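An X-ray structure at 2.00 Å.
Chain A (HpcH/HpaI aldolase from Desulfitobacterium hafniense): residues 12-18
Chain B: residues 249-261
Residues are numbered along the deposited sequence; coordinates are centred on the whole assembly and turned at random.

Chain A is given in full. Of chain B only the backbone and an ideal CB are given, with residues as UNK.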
ATOM      1  N   ALA A  12      -1.650 -12.506  28.722  1.00 38.04           N
ATOM      2  CA  ALA A  12      -2.170 -11.532  29.678  1.00 36.81           C
ATOM      3  C   ALA A  12      -3.661 -11.275  29.475  1.00 35.57           C
ATOM      4  O   ALA A  12      -4.247 -10.403  30.120  1.00 38.75           O
ATOM      5  CB  ALA A  12      -1.395 -10.232  29.581  1.00 36.09           C
ATOM      6  N   GLY A  13      -4.271 -12.031  28.568  1.00 32.25           N
ATOM      7  CA  GLY A  13      -5.699 -11.933  28.320  1.00 32.28           C
ATOM      8  C   GLY A  13      -6.103 -10.809  27.386  1.00 34.87           C
ATOM      9  O   GLY A  13      -7.288 -10.514  27.257  1.00 33.79           O
ATOM     10  N   LYS A  14      -5.129 -10.190  26.722  1.00 27.17           N
ATOM     11  CA  LYS A  14      -5.405  -9.053  25.846  1.00 29.36           C
ATOM     12  C   LYS A  14      -6.033  -9.463  24.519  1.00 27.59           C
ATOM     13  O   LYS A  14      -5.769 -10.547  23.996  1.00 26.25           O
ATOM     14  CB  LYS A  14      -4.122  -8.281  25.534  1.00 28.72           C
ATOM     15  CG  LYS A  14      -3.447  -7.597  26.713  1.00 35.45           C
ATOM     16  CD  LYS A  14      -2.209  -6.860  26.210  1.00 43.35           C
ATOM     17  CE  LYS A  14      -1.458  -6.150  27.325  1.00 55.07           C
ATOM     18  NZ  LYS A  14      -2.301  -5.127  27.990  1.00 62.58           N
ATOM     19  N   SER A  15      -6.849  -8.573  23.970  1.00 24.42           N
ATOM     20  CA  SER A  15      -7.291  -8.685  22.591  1.00 25.03           C
ATOM     21  C   SER A  15      -6.205  -8.074  21.715  1.00 28.34           C
ATOM     22  O   SER A  15      -5.645  -7.043  22.060  1.00 27.16           O
ATOM     23  CB  SER A  15      -8.596  -7.921  22.392  1.00 23.73           C
ATOM     24  OG  SER A  15      -9.577  -8.346  23.323  1.00 30.17           O
ATOM     25  N   VAL A  16      -5.888  -8.709  20.593  1.00 25.51           N
ATOM     26  CA  VAL A  16      -4.853  -8.173  19.709  1.00 25.73           C
ATOM     27  C   VAL A  16      -5.365  -8.087  18.283  1.00 29.50           C
ATOM     28  O   VAL A  16      -6.217  -8.873  17.868  1.00 28.42           O
ATOM     29  CB  VAL A  16      -3.556  -9.003  19.768  1.00 27.53           C
ATOM     30  CG1 VAL A  16      -2.971  -8.958  21.176  1.00 24.80           C
ATOM     31  CG2 VAL A  16      -3.819 -10.445  19.340  1.00 27.36           C
ATOM     32  N   VAL A  17      -4.839  -7.127  17.536  1.00 24.92           N
ATOM     33  CA  VAL A  17      -5.377  -6.803  16.229  1.00 22.75           C
ATOM     34  C   VAL A  17      -4.301  -6.885  15.150  1.00 24.44           C
ATOM     35  O   VAL A  17      -3.202  -6.339  15.306  1.00 18.73           O
ATOM     36  CB  VAL A  17      -6.009  -5.393  16.229  1.00 23.96           C
ATOM     37  CG1 VAL A  17      -6.789  -5.162  14.945  1.00 19.77           C
ATOM     38  CG2 VAL A  17      -6.927  -5.213  17.458  1.00 22.83           C
ATOM     39  N   GLY A  18      -4.632  -7.567  14.056  1.00 21.53           N
ATOM     40  CA  GLY A  18      -3.703  -7.766  12.960  1.00 19.13           C
ATOM     41  C   GLY A  18      -4.395  -7.595  11.623  1.00 23.07           C
ATOM     42  O   GLY A  18      -5.618  -7.431  11.554  1.00 21.49           O
TER
ATOM     43  N   UNK B 249     -10.269   1.296  10.917  1.00 24.80           N
ATOM     44  CA  UNK B 249     -10.755  -0.029  11.259  1.00 24.87           C
ATOM     45  C   UNK B 249     -10.234  -0.511  12.594  1.00 27.16           C
ATOM     46  O   UNK B 249     -10.983  -1.048  13.414  1.00 25.75           O
ATOM     47  CB  UNK B 249     -10.369  -1.027  10.166  1.00 24.87           C
ATOM     48  N   UNK B 250      -8.941  -0.319  12.818  1.00 25.74           N
ATOM     49  CA  UNK B 250      -8.327  -0.711  14.079  1.00 23.81           C
ATOM     50  C   UNK B 250      -9.023  -0.014  15.251  1.00 27.87           C
ATOM     51  O   UNK B 250      -9.329  -0.634  16.264  1.00 27.43           O
ATOM     52  CB  UNK B 250      -6.833  -0.382  14.071  1.00 23.81           C
ATOM     53  N   UNK B 251      -9.288   1.276  15.095  1.00 24.42           N
ATOM     54  CA  UNK B 251      -9.925   2.047  16.154  1.00 24.41           C
ATOM     55  C   UNK B 251     -11.341   1.527  16.428  1.00 26.93           C
ATOM     56  O   UNK B 251     -11.748   1.380  17.578  1.00 32.85           O
ATOM     57  CB  UNK B 251      -9.965   3.530  15.780  1.00 24.41           C
ATOM     58  N   UNK B 252     -12.084   1.247  15.363  1.00 26.39           N
ATOM     59  CA  UNK B 252     -13.413   0.667  15.489  1.00 28.80           C
ATOM     60  C   UNK B 252     -13.339  -0.633  16.279  1.00 31.76           C
ATOM     61  O   UNK B 252     -14.118  -0.860  17.196  1.00 29.70           O
ATOM     62  CB  UNK B 252     -14.032   0.425  14.111  1.00 28.80           C
ATOM     63  N   UNK B 253     -12.380  -1.481  15.939  1.00 25.28           N
ATOM     64  CA  UNK B 253     -12.226  -2.755  16.633  1.00 23.05           C
ATOM     65  C   UNK B 253     -11.899  -2.546  18.113  1.00 26.63           C
ATOM     66  O   UNK B 253     -12.491  -3.179  18.991  1.00 26.71           O
ATOM     67  CB  UNK B 253     -11.132  -3.591  15.966  1.00 23.05           C
ATOM     68  N   UNK B 254     -10.973  -1.639  18.398  1.00 25.84           N
ATOM     69  CA  UNK B 254     -10.546  -1.453  19.780  1.00 29.89           C
ATOM     70  C   UNK B 254     -11.649  -0.834  20.630  1.00 31.00           C
ATOM     71  O   UNK B 254     -11.582  -0.862  21.860  1.00 31.10           O
ATOM     72  CB  UNK B 254      -9.293  -0.577  19.832  1.00 29.89           C
ATOM     73  N   UNK B 255     -12.669  -0.297  19.971  1.00 32.51           N
ATOM     74  CA  UNK B 255     -13.803   0.301  20.673  1.00 31.34           C
ATOM     75  C   UNK B 255     -14.995  -0.654  20.859  1.00 34.73           C
ATOM     76  O   UNK B 255     -16.006  -0.276  21.441  1.00 33.97           O
ATOM     77  CB  UNK B 255     -14.267   1.544  19.911  1.00 31.34           C
ATOM     78  N   UNK B 256     -14.876  -1.885  20.368  1.00 32.99           N
ATOM     79  CA  UNK B 256     -15.952  -2.862  20.523  1.00 35.54           C
ATOM     80  C   UNK B 256     -16.173  -3.228  21.991  1.00 36.88           C
ATOM     81  O   UNK B 256     -15.221  -3.319  22.764  1.00 33.69           O
ATOM     82  CB  UNK B 256     -15.640  -4.122  19.712  1.00 35.54           C
ATOM     83  N   UNK B 257     -17.438  -3.439  22.384  1.00 42.17           N
ATOM     84  CA  UNK B 257     -17.695  -3.867  23.764  1.00 42.37           C
ATOM     85  C   UNK B 257     -17.038  -5.218  23.993  1.00 39.90           C
ATOM     86  O   UNK B 257     -17.242  -6.126  23.188  1.00 37.83           O
ATOM     87  CB  UNK B 257     -19.196  -3.941  24.052  1.00 42.37           C
ATOM     88  N   UNK B 258     -16.258  -5.353  25.060  1.00 39.27           N
ATOM     89  CA  UNK B 258     -15.596  -6.615  25.346  1.00 34.21           C
ATOM     90  C   UNK B 258     -14.135  -6.652  24.924  1.00 34.14           C
ATOM     91  O   UNK B 258     -13.415  -7.584  25.270  1.00 39.12           O
ATOM     92  CB  UNK B 258     -16.350  -7.753  24.655  1.00 34.21           C
ATOM     93  N   UNK B 259     -13.687  -5.650  24.174  1.00 31.94           N
ATOM     94  CA  UNK B 259     -12.277  -5.612  23.779  1.00 32.80           C
ATOM     95  C   UNK B 259     -11.443  -5.411  25.031  1.00 33.58           C
ATOM     96  O   UNK B 259     -11.769  -4.583  25.871  1.00 35.39           O
ATOM     97  CB  UNK B 259     -12.008  -4.506  22.757  1.00 32.80           C
ATOM     98  N   UNK B 260     -10.376  -6.186  25.168  1.00 32.45           N
ATOM     99  CA  UNK B 260      -9.507  -6.062  26.330  1.00 34.57           C
ATOM    100  C   UNK B 260      -8.155  -5.455  25.955  1.00 33.94           C
ATOM    101  O   UNK B 260      -7.269  -6.154  25.466  1.00 32.60           O
ATOM    102  CB  UNK B 260      -9.306  -7.430  26.985  1.00 34.57           C
ATOM    103  N   UNK B 261      -7.998  -4.145  26.201  1.00 34.16           N
ATOM    104  CA  UNK B 261      -6.827  -3.357  25.800  1.00 42.75           C
ATOM    105  C   UNK B 261      -5.543  -3.922  26.392  1.00 51.29           C
ATOM    106  O   UNK B 261      -5.544  -4.408  27.526  1.00 52.74           O
ATOM    107  OXT UNK B 261      -4.482  -3.892  25.761  1.00 56.42           O
ATOM    108  CB  UNK B 261      -6.996  -1.898  26.228  1.00 42.75           C
TER

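Positions 249 to 254 of chain B form the end of a helix whose axis runs nearly antiparallel to the chain A strand 16-18 (156°, 9.7 Å at closest approach); a loop follows.

At position 249 the ideal CB has nothing of chain A within 5.5 Å; the residue is B:Gly249. Position 250 points sideways, but its ideal CB lies 4.9 Å from A:Val17 CG1, so a modest apolar group would suit, whether alanine, valine or a longer aliphatic. It is B:Val250, whose CG2 comes to 4.3 Å from A:Val17 CG1.

Positions 251 and 252 are out of reach of chain A, with none of its atoms within 5.5 Å of either ideal CB, and many residues would fit. They are B:Lys251 and B:Thr252.

Position 253 points toward chain A. With both methyls of A:Val17 on offer, CG1 and CG2 each 4.7 Å from the ideal CB, leucine, isoleucine, valine or methionine would all be reasonable. B:Ile253, chi1 m and chi2 t, brings CD1 to 4.0 Å from A:Val17 CG1.

Position 254 points sideways with no chain A atom near its CB, so a side chain must extend beyond CB to approach A:Val17, and many medium or long ones could. B:Lys254 does so with its aliphatic part: CE is 4.2 Å from A:Val17 CG2, while NZ is hydrogen-bonded elsewhere in the structure.

Positions 255, 256 and 257 are out of reach, and chain A does not discriminate among candidates. B:Glu255 OE2 forms a salt bridge with B:Lys251 NZ at 3.1 Å; B:Leu256 opens a type II turn, in which B:Pro257 is the second residue. At position 258 phi/psi of 100/-10 would jam a CB against the preceding carbonyl O, which calls for glycine: B:Gly258.

Position 259 closes the turn. Its CB points sideways, 4.6 Å from A:Ser15 OG, and A:Val17 lies further along, so a large apolar or aromatic side chain could cover both residues. B:Phe259, chi1 t, swings its ring nearer. A:Ser15 CB sits over one face, 3.6 Å from the centroid and 21° off the normal, a CH-pi contact; A:Val17 CG2 meets the edge, 3.7 Å from CE1.

At position 260 the backbone does much of the work: A:Ser15 N donates to its O (2.9 Å, 163°), and its N donates to A:Ser15 OG (3.0 Å, 170°). The CB points toward chain A, 3.7 Å from A:Gly13 O, so a short polar group such as serine, asparagine or aspartate is plausible. It is B:Asn260; a water donates to both its OD1 and A:Gly13 O (2.8 Å each) and accepts from A:Ser15 OG (3.0 Å).

At position 261 the CB points away, so side-chain identity is loosely constrained; the visible terminal carboxylate is what A:Lys14 meets. The residue is B:Pro261. A:Lys14 NZ forms a salt bridge with its OXT at 3.4 Å, the hydrogen bond being weak, and a second water links OXT to A:Ser15 O, donating to each at 2.7 Å.

Chain B (249-261) GVKTIKELPGFNP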
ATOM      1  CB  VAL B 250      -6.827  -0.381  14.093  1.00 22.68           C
ATOM      2  CG1 VAL B 250      -6.261  -0.520  15.499  1.00 25.98           C
ATOM      3  CG2 VAL B 250      -6.094  -1.276  13.120  1.00 20.78           C
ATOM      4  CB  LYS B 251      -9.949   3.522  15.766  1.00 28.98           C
ATOM      5  CG  LYS B 251     -10.576   4.466  16.781  1.00 36.72           C
ATOM      6  CD  LYS B 251     -10.378   5.910  16.313  1.00 43.64           C
ATOM      7  CE  LYS B 251     -11.360   6.878  16.963  1.00 51.29           C
ATOM      8  NZ  LYS B 251     -10.999   7.124  18.372  1.00 59.27           N
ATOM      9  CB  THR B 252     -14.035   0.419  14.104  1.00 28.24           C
ATOM     10  OG1 THR B 252     -14.326   1.680  13.478  1.00 31.72           O
ATOM     11  CG2 THR B 252     -15.309  -0.397  14.213  1.00 25.50           C
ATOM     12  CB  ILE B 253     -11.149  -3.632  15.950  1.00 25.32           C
ATOM     13  CG1 ILE B 253     -11.627  -4.040  14.559  1.00 24.58           C
ATOM     14  CG2 ILE B 253     -10.856  -4.876  16.793  1.00 21.41           C
ATOM     15  CD1 ILE B 253     -10.533  -4.614  13.660  1.00 26.59           C
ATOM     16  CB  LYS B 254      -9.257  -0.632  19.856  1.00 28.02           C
ATOM     17  CG  LYS B 254      -8.084  -1.323  19.174  1.00 29.50           C
ATOM     18  CD  LYS B 254      -6.745  -0.765  19.648  1.00 32.19           C
ATOM     19  CE  LYS B 254      -5.596  -1.485  18.954  1.00 30.42           C
ATOM     20  NZ  LYS B 254      -4.275  -0.883  19.276  1.00 35.43           N
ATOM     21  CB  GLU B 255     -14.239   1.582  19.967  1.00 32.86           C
ATOM     22  CG  GLU B 255     -13.206   2.695  20.067  1.00 38.53           C
ATOM     23  CD  GLU B 255     -13.561   3.918  19.239  1.00 45.18           C
ATOM     24  OE1 GLU B 255     -14.498   3.839  18.412  1.00 43.50           O
ATOM     25  OE2 GLU B 255     -12.888   4.961  19.412  1.00 47.69           O
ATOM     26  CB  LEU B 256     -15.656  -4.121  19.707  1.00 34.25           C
ATOM     27  CG  LEU B 256     -15.703  -3.892  18.199  1.00 34.99           C
ATOM     28  CD1 LEU B 256     -15.092  -5.057  17.439  1.00 32.36           C
ATOM     29  CD2 LEU B 256     -17.136  -3.618  17.748  1.00 28.52           C
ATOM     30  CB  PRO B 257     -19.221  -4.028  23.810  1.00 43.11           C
ATOM     31  CG  PRO B 257     -19.742  -3.301  22.621  1.00 47.74           C
ATOM     32  CD  PRO B 257     -18.666  -3.381  21.577  1.00 43.36           C
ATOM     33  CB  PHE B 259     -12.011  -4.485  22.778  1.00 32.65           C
ATOM     34  CG  PHE B 259     -10.612  -4.481  22.212  1.00 31.23           C
ATOM     35  CD1 PHE B 259     -10.320  -5.169  21.043  1.00 25.96           C
ATOM     36  CD2 PHE B 259      -9.591  -3.776  22.846  1.00 32.85           C
ATOM     37  CE1 PHE B 259      -9.028  -5.158  20.504  1.00 27.91           C
ATOM     38  CE2 PHE B 259      -8.297  -3.761  22.323  1.00 30.94           C
ATOM     39  CZ  PHE B 259      -8.015  -4.459  21.148  1.00 28.48           C
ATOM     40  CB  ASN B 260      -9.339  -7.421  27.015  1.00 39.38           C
ATOM     41  CG  ASN B 260     -10.655  -7.960  27.554  1.00 42.60           C
ATOM     42  OD1 ASN B 260     -11.128  -9.018  27.137  1.00 41.60           O
ATOM     43  ND2 ASN B 260     -11.261  -7.222  28.471  1.00 38.73           N
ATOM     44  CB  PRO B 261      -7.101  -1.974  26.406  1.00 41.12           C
ATOM     45  CG  PRO B 261      -8.556  -1.976  26.782  1.00 45.04           C
ATOM     46  CD  PRO B 261      -8.904  -3.390  27.082  1.00 40.72           C
TER
HETATM   47  O   HOH W   1      -9.430 -10.456  25.413  1.00 37.64           O
HETATM   48  O   HOH W   2      -4.431  -5.063  23.373  1.00 35.00           O
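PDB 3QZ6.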